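Local coordinates for protein aspartokinase (Synechocystis, PDB 3L76) that probably phosphorylates the beta-carboxyl group of aspartate with ATP, an early step toward lysine and threonine, and binds both amino acids at its ACT domains, at residues A[554-559]-A[570-576]; A[543-548]-A[567-571]. All coordinates share one frame; numbering follows the deposited sequence.

Interaction 1 (A[554-559]-A[570-576]); sequences ENINIE and CVVPQDR. With THR (threonine), chain C.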
ATOM      1  N   GLU A 554      26.255  50.220   3.098  1.00 86.55           N
ATOM      2  CA  GLU A 554      26.765  49.343   4.136  1.00 81.70           C
ATOM      3  C   GLU A 554      28.206  48.972   3.840  1.00 72.42           C
ATOM      4  O   GLU A 554      28.755  48.087   4.472  1.00 65.30           O
ATOM      5  CB  GLU A 554      25.907  48.076   4.225  1.00 70.71           C
ATOM      6  CG  GLU A 554      24.688  48.241   5.100  1.00 76.73           C
ATOM      7  CD  GLU A 554      25.066  48.289   6.557  1.00 89.70           C
ATOM      8  OE1 GLU A 554      24.694  49.268   7.232  1.00 98.17           O
ATOM      9  OE2 GLU A 554      25.758  47.354   7.018  1.00 86.17           O
ATOM     10  N   ASN A 555      28.804  49.657   2.869  1.00 68.40           N
ATOM     11  CA  ASN A 555      30.152  49.352   2.395  1.00 75.39           C
ATOM     12  C   ASN A 555      30.322  47.873   2.060  1.00 75.49           C
ATOM     13  O   ASN A 555      31.223  47.203   2.554  1.00 66.02           O
ATOM     14  CB  ASN A 555      31.214  49.812   3.400  1.00 82.94           C
ATOM     15  CG  ASN A 555      32.592  49.924   2.777  1.00 96.79           C
ATOM     16  OD1 ASN A 555      33.010  49.072   1.998  1.00110.54           O
ATOM     17  ND2 ASN A 555      33.301  50.981   3.117  1.00127.33           N
ATOM     18  N   ILE A 556      29.432  47.371   1.215  1.00 79.27           N
ATOM     19  CA  ILE A 556      29.451  45.975   0.804  1.00 63.27           C
ATOM     20  C   ILE A 556      29.813  45.901  -0.679  1.00 61.39           C
ATOM     21  O   ILE A 556      29.168  46.513  -1.533  1.00 51.76           O
ATOM     22  CB  ILE A 556      28.082  45.296   1.083  1.00 67.33           C
ATOM     23  CG1 ILE A 556      27.893  45.083   2.578  1.00 57.98           C
ATOM     24  CG2 ILE A 556      27.967  43.964   0.379  1.00 51.80           C
ATOM     25  CD1 ILE A 556      26.518  44.580   2.956  1.00 77.48           C
ATOM     26  N   ASN A 557      30.872  45.174  -0.992  1.00 59.92           N
ATOM     27  CA  ASN A 557      31.308  45.105  -2.370  1.00 58.76           C
ATOM     28  C   ASN A 557      30.501  44.087  -3.160  1.00 58.76           C
ATOM     29  O   ASN A 557      30.190  43.004  -2.663  1.00 44.24           O
ATOM     30  CB  ASN A 557      32.799  44.782  -2.454  1.00 50.97           C
ATOM     31  CG  ASN A 557      33.322  44.841  -3.874  1.00 66.03           C
ATOM     32  OD1 ASN A 557      33.155  45.845  -4.568  1.00 45.49           O
ATOM     33  ND2 ASN A 557      33.954  43.758  -4.318  1.00 53.25           N
ATOM     34  N   ILE A 558      30.178  44.434  -4.398  1.00 44.35           N
ATOM     35  CA  ILE A 558      29.406  43.540  -5.243  1.00 45.78           C
ATOM     36  C   ILE A 558      30.331  42.793  -6.190  1.00 60.00           C
ATOM     37  O   ILE A 558      30.926  43.391  -7.087  1.00 67.71           O
ATOM     38  CB  ILE A 558      28.336  44.304  -6.035  1.00 30.30           C
ATOM     39  CG1 ILE A 558      27.424  45.082  -5.080  1.00 22.75           C
ATOM     40  CG2 ILE A 558      27.535  43.339  -6.907  1.00 25.61           C
ATOM     41  CD1 ILE A 558      26.457  45.999  -5.782  1.00 44.63           C
ATOM     42  N   GLU A 559      30.454  41.484  -5.986  1.00 56.98           N
ATOM     43  CA  GLU A 559      31.400  40.682  -6.754  1.00 52.14           C
ATOM     44  C   GLU A 559      30.857  40.314  -8.130  1.00 52.44           C
ATOM     45  O   GLU A 559      31.569  40.369  -9.126  1.00 50.82           O
ATOM     46  CB  GLU A 559      31.790  39.415  -5.983  1.00 33.03           C
ATOM     47  CG  GLU A 559      32.313  39.657  -4.568  1.00 45.94           C
ATOM     48  CD  GLU A 559      33.005  38.434  -3.978  1.00 59.34           C
ATOM     49  OE1 GLU A 559      33.510  37.601  -4.762  1.00 62.09           O
ATOM     50  OE2 GLU A 559      33.051  38.303  -2.734  1.00 54.95           O
ATOM     51  N   CYS A 570      22.925  39.584  -6.452  1.00 39.62           N
ATOM     52  CA  CYS A 570      24.302  40.057  -6.281  1.00 46.30           C
ATOM     53  C   CYS A 570      25.092  39.032  -5.507  1.00 59.81           C
ATOM     54  O   CYS A 570      24.658  38.589  -4.439  1.00 39.31           O
ATOM     55  CB  CYS A 570      24.347  41.368  -5.501  1.00 35.85           C
ATOM     56  SG  CYS A 570      23.713  42.766  -6.389  1.00 37.69           S
ATOM     57  N   VAL A 571      26.249  38.652  -6.037  1.00 37.84           N
ATOM     58  CA  VAL A 571      27.181  37.841  -5.266  1.00 54.82           C
ATOM     59  C   VAL A 571      28.024  38.764  -4.408  1.00 50.35           C
ATOM     60  O   VAL A 571      28.396  39.859  -4.814  1.00 69.12           O
ATOM     61  CB  VAL A 571      28.085  36.970  -6.137  1.00 59.25           C
ATOM     62  CG1 VAL A 571      29.038  36.168  -5.261  1.00 46.50           C
ATOM     63  CG2 VAL A 571      27.254  36.047  -6.953  1.00 27.97           C
ATOM     64  N   VAL A 572      28.328  38.300  -3.212  1.00 60.85           N
ATOM     65  CA  VAL A 572      28.775  39.181  -2.156  1.00 36.61           C
ATOM     66  C   VAL A 572      29.643  38.357  -1.205  1.00 47.44           C
ATOM     67  O   VAL A 572      29.604  37.118  -1.225  1.00 43.56           O
ATOM     68  CB  VAL A 572      27.526  39.764  -1.451  1.00 58.61           C
ATOM     69  CG1 VAL A 572      27.378  39.248  -0.023  1.00 48.86           C
ATOM     70  CG2 VAL A 572      27.514  41.260  -1.529  1.00 46.78           C
ATOM     71  N   PRO A 573      30.470  39.026  -0.400  1.00 55.63           N
ATOM     72  CA  PRO A 573      31.328  38.255   0.507  1.00 62.49           C
ATOM     73  C   PRO A 573      30.501  37.512   1.557  1.00 63.95           C
ATOM     74  O   PRO A 573      29.591  38.091   2.131  1.00 48.67           O
ATOM     75  CB  PRO A 573      32.203  39.330   1.157  1.00 48.24           C
ATOM     76  CG  PRO A 573      32.179  40.468   0.186  1.00 49.67           C
ATOM     77  CD  PRO A 573      30.813  40.455  -0.420  1.00 59.77           C
ATOM     78  N   GLN A 574      30.823  36.247   1.799  1.00 72.00           N
ATOM     79  CA  GLN A 574      30.048  35.416   2.716  1.00 67.38           C
ATOM     80  C   GLN A 574      29.835  36.028   4.096  1.00 57.62           C
ATOM     81  O   GLN A 574      28.747  35.941   4.652  1.00 79.44           O
ATOM     82  CB  GLN A 574      30.667  34.018   2.850  1.00 66.90           C
ATOM     83  CG  GLN A 574      30.020  33.170   3.939  1.00 78.87           C
ATOM     84  CD  GLN A 574      30.065  31.687   3.646  1.00 95.22           C
ATOM     85  OE1 GLN A 574      29.058  31.095   3.278  1.00125.08           O
ATOM     86  NE2 GLN A 574      31.227  31.077   3.812  1.00100.60           N
ATOM     87  N   ASP A 575      30.867  36.636   4.663  1.00 68.34           N
ATOM     88  CA  ASP A 575      30.721  37.183   6.004  1.00 57.28           C
ATOM     89  C   ASP A 575      29.897  38.449   5.953  1.00 71.89           C
ATOM     90  O   ASP A 575      29.844  39.209   6.908  1.00 70.24           O
ATOM     91  CB  ASP A 575      32.081  37.452   6.650  1.00 80.68           C
ATOM     92  CG  ASP A 575      32.853  38.555   5.958  1.00 68.11           C
ATOM     93  OD1 ASP A 575      33.916  38.925   6.479  1.00 64.81           O
ATOM     94  OD2 ASP A 575      32.407  39.053   4.904  1.00 78.19           O
ATOM     95  N   ARG A 576      29.233  38.661   4.829  1.00 74.78           N
ATOM     96  CA  ARG A 576      28.398  39.834   4.676  1.00 70.03           C
ATOM     97  C   ARG A 576      27.013  39.534   4.100  1.00 69.37           C
ATOM     98  O   ARG A 576      26.214  40.445   3.909  1.00 64.65           O
ATOM     99  CB  ARG A 576      29.113  40.850   3.805  1.00 71.57           C
ATOM    100  CG  ARG A 576      28.937  42.237   4.305  1.00 85.00           C
ATOM    101  CD  ARG A 576      30.020  42.625   5.292  1.00 45.87           C
ATOM    102  NE  ARG A 576      30.349  44.005   5.003  1.00 67.28           N
ATOM    103  CZ  ARG A 576      29.652  45.042   5.448  1.00 47.95           C
ATOM    104  NH1 ARG A 576      28.612  44.857   6.242  1.00 34.75           N
ATOM    105  NH2 ARG A 576      30.010  46.266   5.108  1.00 54.16           N
TER
HETATM  106  N   THR C 601      32.327  46.094  -7.028  1.00 26.39           N
HETATM  107  CA  THR C 601      31.613  47.249  -7.588  1.00 42.37           C
HETATM  108  C   THR C 601      30.504  47.740  -6.662  1.00 52.17           C
HETATM  109  O   THR C 601      30.254  47.134  -5.606  1.00 37.35           O
HETATM  110  CB  THR C 601      31.043  46.954  -8.989  1.00 42.93           C
HETATM  111  OG1 THR C 601      30.087  45.883  -8.913  1.00 48.67           O
HETATM  112  CG2 THR C 601      32.171  46.540  -9.926  1.00 32.62           C
HETATM  113  OXT THR C 601      29.872  48.764  -6.949  1.00 35.10           O
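Glu559 N donates to Val571 O across 2.9 Å at an N-H...O angle of 150°, joining the loop that follows helix 543-552 to strand 567-573 of an ACT domain. This bond sits just ahead of strand 560-563, which pairs antiparallel with strand 567-573, and the Glu559 side chain then runs along the neighbouring strand residues, where Glu559 OE2 packs on the proline ring, 3.7 Å from Pro573 CG. Asn555, whose positive phi suits an asparagine, is the C-prime residue of the Schellman motif that ends the helix. Apolar branches pack between loop and strand: Ile556 CG2 meets Val572 CG2, while Ile558 CG2 rests 3.9 Å from Cys570 SG. Ile556 CG1 lies over one face of the Arg576 guanidinium. At its edge Arg576 NH2 turns to two backbone carbonyls, with a weak bond to Asn555 O (3.0 Å) and a contact with Glu554 O modelled too short to be trusted; Arg576 NH1 forms a salt bridge with Asp579 and a long one with Glu554 OE2. The loop also holds a bound threonine, which Gln304, Ala285 and Asp280 grip as well. Asn557, its CG anti to the backbone N (chi1 -174°), presents OD1 to the ligand's ammonium N at 2.6 Å. Ile558 uses both backbone polar atoms: its O accepts from the threonine N, and its N donates to the threonine O at 3.0 Å and 157°.

Interaction 2 (A[543-548]-A[567-571]); sequences VAAHFF and KISCV. With LYS (lysine), chain E.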
ATOM      1  N   VAL A 543      15.145  50.431  -9.910  1.00 43.05           N
ATOM      2  CA  VAL A 543      15.046  49.328  -8.951  1.00 44.32           C
ATOM      3  C   VAL A 543      16.421  48.721  -8.663  1.00 50.99           C
ATOM      4  O   VAL A 543      16.853  48.598  -7.516  1.00 38.87           O
ATOM      5  CB  VAL A 543      14.094  48.218  -9.418  1.00 55.51           C
ATOM      6  CG1 VAL A 543      14.177  47.034  -8.475  1.00 52.01           C
ATOM      7  CG2 VAL A 543      12.669  48.736  -9.492  1.00 56.71           C
ATOM      8  N   ALA A 544      17.114  48.325  -9.711  1.00 38.55           N
ATOM      9  CA  ALA A 544      18.459  47.827  -9.518  1.00 52.18           C
ATOM     10  C   ALA A 544      19.327  48.876  -8.803  1.00 63.51           C
ATOM     11  O   ALA A 544      20.140  48.537  -7.941  1.00 48.09           O
ATOM     12  CB  ALA A 544      19.067  47.436 -10.842  1.00 31.88           C
ATOM     13  N   ALA A 545      19.143  50.147  -9.151  1.00 39.61           N
ATOM     14  CA  ALA A 545      19.967  51.192  -8.565  1.00 53.49           C
ATOM     15  C   ALA A 545      19.754  51.265  -7.061  1.00 53.32           C
ATOM     16  O   ALA A 545      20.707  51.385  -6.290  1.00 52.86           O
ATOM     17  CB  ALA A 545      19.696  52.532  -9.222  1.00 43.00           C
ATOM     18  N   HIS A 546      18.502  51.172  -6.640  1.00 48.06           N
ATOM     19  CA  HIS A 546      18.193  51.207  -5.219  1.00 55.04           C
ATOM     20  C   HIS A 546      18.826  50.044  -4.473  1.00 51.39           C
ATOM     21  O   HIS A 546      19.350  50.211  -3.381  1.00 53.53           O
ATOM     22  CB  HIS A 546      16.689  51.196  -4.999  1.00 47.79           C
ATOM     23  CG  HIS A 546      16.281  51.721  -3.661  1.00 79.23           C
ATOM     24  ND1 HIS A 546      16.760  52.914  -3.158  1.00 82.59           N
ATOM     25  CD2 HIS A 546      15.448  51.224  -2.718  1.00 62.76           C
ATOM     26  CE1 HIS A 546      16.237  53.125  -1.967  1.00 66.86           C
ATOM     27  NE2 HIS A 546      15.437  52.114  -1.674  1.00 61.32           N
ATOM     28  N   PHE A 547      18.758  48.862  -5.078  1.00 52.67           N
ATOM     29  CA  PHE A 547      19.349  47.651  -4.518  1.00 58.61           C
ATOM     30  C   PHE A 547      20.869  47.817  -4.313  1.00 69.01           C
ATOM     31  O   PHE A 547      21.385  47.612  -3.209  1.00 57.62           O
ATOM     32  CB  PHE A 547      18.999  46.454  -5.425  1.00 56.65           C
ATOM     33  CG  PHE A 547      19.494  45.123  -4.925  1.00 32.19           C
ATOM     34  CD1 PHE A 547      19.822  44.933  -3.592  1.00 32.14           C
ATOM     35  CD2 PHE A 547      19.625  44.054  -5.799  1.00 30.66           C
ATOM     36  CE1 PHE A 547      20.287  43.703  -3.143  1.00 40.43           C
ATOM     37  CE2 PHE A 547      20.089  42.815  -5.357  1.00 40.93           C
ATOM     38  CZ  PHE A 547      20.416  42.640  -4.028  1.00 44.97           C
ATOM     39  N   PHE A 548      21.577  48.214  -5.368  1.00 54.87           N
ATOM     40  CA  PHE A 548      23.026  48.411  -5.293  1.00 54.20           C
ATOM     41  C   PHE A 548      23.420  49.519  -4.317  1.00 60.26           C
ATOM     42  O   PHE A 548      24.436  49.426  -3.636  1.00 54.81           O
ATOM     43  CB  PHE A 548      23.601  48.726  -6.672  1.00 39.75           C
ATOM     44  CG  PHE A 548      23.227  47.736  -7.723  1.00 42.14           C
ATOM     45  CD1 PHE A 548      22.975  46.410  -7.392  1.00 48.47           C
ATOM     46  CD2 PHE A 548      23.126  48.126  -9.052  1.00 55.80           C
ATOM     47  CE1 PHE A 548      22.626  45.485  -8.366  1.00 40.31           C
ATOM     48  CE2 PHE A 548      22.783  47.203 -10.035  1.00 52.82           C
ATOM     49  CZ  PHE A 548      22.542  45.879  -9.690  1.00 33.38           C
ATOM     50  N   LYS A 567      14.077  39.300 -11.285  1.00 34.41           N
ATOM     51  CA  LYS A 567      15.014  38.910 -10.229  1.00 43.49           C
ATOM     52  C   LYS A 567      16.372  39.549 -10.453  1.00 37.24           C
ATOM     53  O   LYS A 567      16.915  39.470 -11.552  1.00 40.61           O
ATOM     54  CB  LYS A 567      15.194  37.392 -10.168  1.00 27.98           C
ATOM     55  CG  LYS A 567      16.009  36.931  -8.969  1.00 38.92           C
ATOM     56  CD  LYS A 567      16.086  35.393  -8.866  1.00 41.09           C
ATOM     57  CE  LYS A 567      16.393  34.940  -7.430  1.00 26.59           C
ATOM     58  NZ  LYS A 567      16.895  33.548  -7.394  1.00 51.74           N
ATOM     59  N   ILE A 568      16.899  40.196  -9.417  1.00 29.30           N
ATOM     60  CA  ILE A 568      18.291  40.640  -9.398  1.00 38.09           C
ATOM     61  C   ILE A 568      19.026  39.898  -8.287  1.00 41.80           C
ATOM     62  O   ILE A 568      18.566  39.874  -7.147  1.00 34.00           O
ATOM     63  CB  ILE A 568      18.446  42.165  -9.184  1.00 43.07           C
ATOM     64  CG1 ILE A 568      17.656  42.953 -10.231  1.00 43.97           C
ATOM     65  CG2 ILE A 568      19.908  42.555  -9.276  1.00 33.02           C
ATOM     66  CD1 ILE A 568      17.207  44.318  -9.746  1.00 35.88           C
ATOM     67  N   SER A 569      20.140  39.262  -8.644  1.00 26.41           N
ATOM     68  CA  SER A 569      21.045  38.633  -7.683  1.00 46.41           C
ATOM     69  C   SER A 569      22.420  39.332  -7.652  1.00 46.06           C
ATOM     70  O   SER A 569      23.016  39.621  -8.697  1.00 32.72           O
ATOM     71  CB  SER A 569      21.250  37.156  -8.032  1.00 26.13           C
ATOM     72  OG  SER A 569      20.070  36.418  -7.882  1.00 50.85           O
ATOM     73  N   CYS A 570      22.925  39.584  -6.452  1.00 39.62           N
ATOM     74  CA  CYS A 570      24.302  40.057  -6.281  1.00 46.30           C
ATOM     75  C   CYS A 570      25.092  39.032  -5.507  1.00 59.81           C
ATOM     76  O   CYS A 570      24.658  38.589  -4.439  1.00 39.31           O
ATOM     77  CB  CYS A 570      24.347  41.368  -5.501  1.00 35.85           C
ATOM     78  SG  CYS A 570      23.713  42.766  -6.389  1.00 37.69           S
ATOM     79  N   VAL A 571      26.249  38.652  -6.037  1.00 37.84           N
ATOM     80  CA  VAL A 571      27.181  37.841  -5.266  1.00 54.82           C
ATOM     81  C   VAL A 571      28.024  38.764  -4.408  1.00 50.35           C
ATOM     82  O   VAL A 571      28.396  39.859  -4.814  1.00 69.12           O
ATOM     83  CB  VAL A 571      28.085  36.970  -6.137  1.00 59.25           C
ATOM     84  CG1 VAL A 571      29.038  36.168  -5.261  1.00 46.50           C
ATOM     85  CG2 VAL A 571      27.254  36.047  -6.953  1.00 27.97           C
TER
HETATM   86  N   LYS E 603      14.092  47.339 -14.891  1.00 21.76           N
HETATM   87  CA  LYS E 603      14.628  47.577 -13.557  1.00 35.84           C
HETATM   88  C   LYS E 603      15.532  48.817 -13.570  1.00 51.63           C
HETATM   89  O   LYS E 603      15.777  49.419 -14.628  1.00 31.17           O
HETATM   90  CB  LYS E 603      15.377  46.345 -13.031  1.00 32.33           C
HETATM   91  CG  LYS E 603      16.511  45.826 -13.943  1.00 25.28           C
HETATM   92  CD  LYS E 603      17.199  44.591 -13.327  1.00 39.93           C
HETATM   93  CE  LYS E 603      16.354  43.329 -13.486  1.00 25.09           C
HETATM   94  NZ  LYS E 603      15.986  43.113 -14.930  1.00 35.58           N
HETATM   95  OXT LYS E 603      16.016  49.259 -12.525  1.00 29.33           O
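Ile568 CG2 meets the edge of the Phe547 ring, in its plane, 3.8 Å from Phe547 CD2, and also approaches Phe548 CE1. The other branch has CG1 anti to the carbonyl carbon (chi1 -55°), which carries Ile568 CD1 to within 3.8 Å of Ala544 CB and beside Val543 CG1. The small side chain of Ala544 lets Ile568 CD1 come close to the helix backbone, at Ala544 CA. Such apolar packing joins the first helix of the ACT domain, 543-552, to its sheet: the axes of helix 543-548 and strand 567-571 approach to 10.2 Å and run 28° apart. Further along the strand come sulfur-aromatic contacts: Cys570 SG stands obliquely off the Phe547 ring, 4.4 Å from its centroid, and lies at the edge of the Phe548 ring, 3.5 Å from Phe548 CE1. Polar contact is left to the bound lysine. Its OXT accepts from Ala544 N at 3.2 Å and, weakly, from Val543 N, so the carboxylate sits at the helix N-terminus, where the helix dipole probably favours a negative charge. The ligand's aliphatic chain lies against Ile568, with Ile568 CG1 3.5 Å from the lysine CE. With the branches of Ile568 cut back to an alanine here, Phe547 and Ala544 would probably face a gap, and the ligand's methylenes would lose their apolar support. Asp298, Ile299, Asp300, Ser564 and Met537 also hydrogen-bond the lysine.

Both interactions rest on strand 567-573 of one ACT domain and both use Cys570 for contact, their centres about 12 Å apart. Interaction 2 is core: every touching residue is buried, and no hydrogen bond links helix to strand. Interaction 1 is only partly buried, so apolar branches there give way to backbone bonds and charged groups toward the strand's end. The two meet where Ile558 CD1 packs against Phe548 CD1 at 3.9 Å. Each also borders an effector amino acid: lysine is held at the start of helix 543-552, threonine along the extended loop after its end, partly by the backbone N and O of one residue.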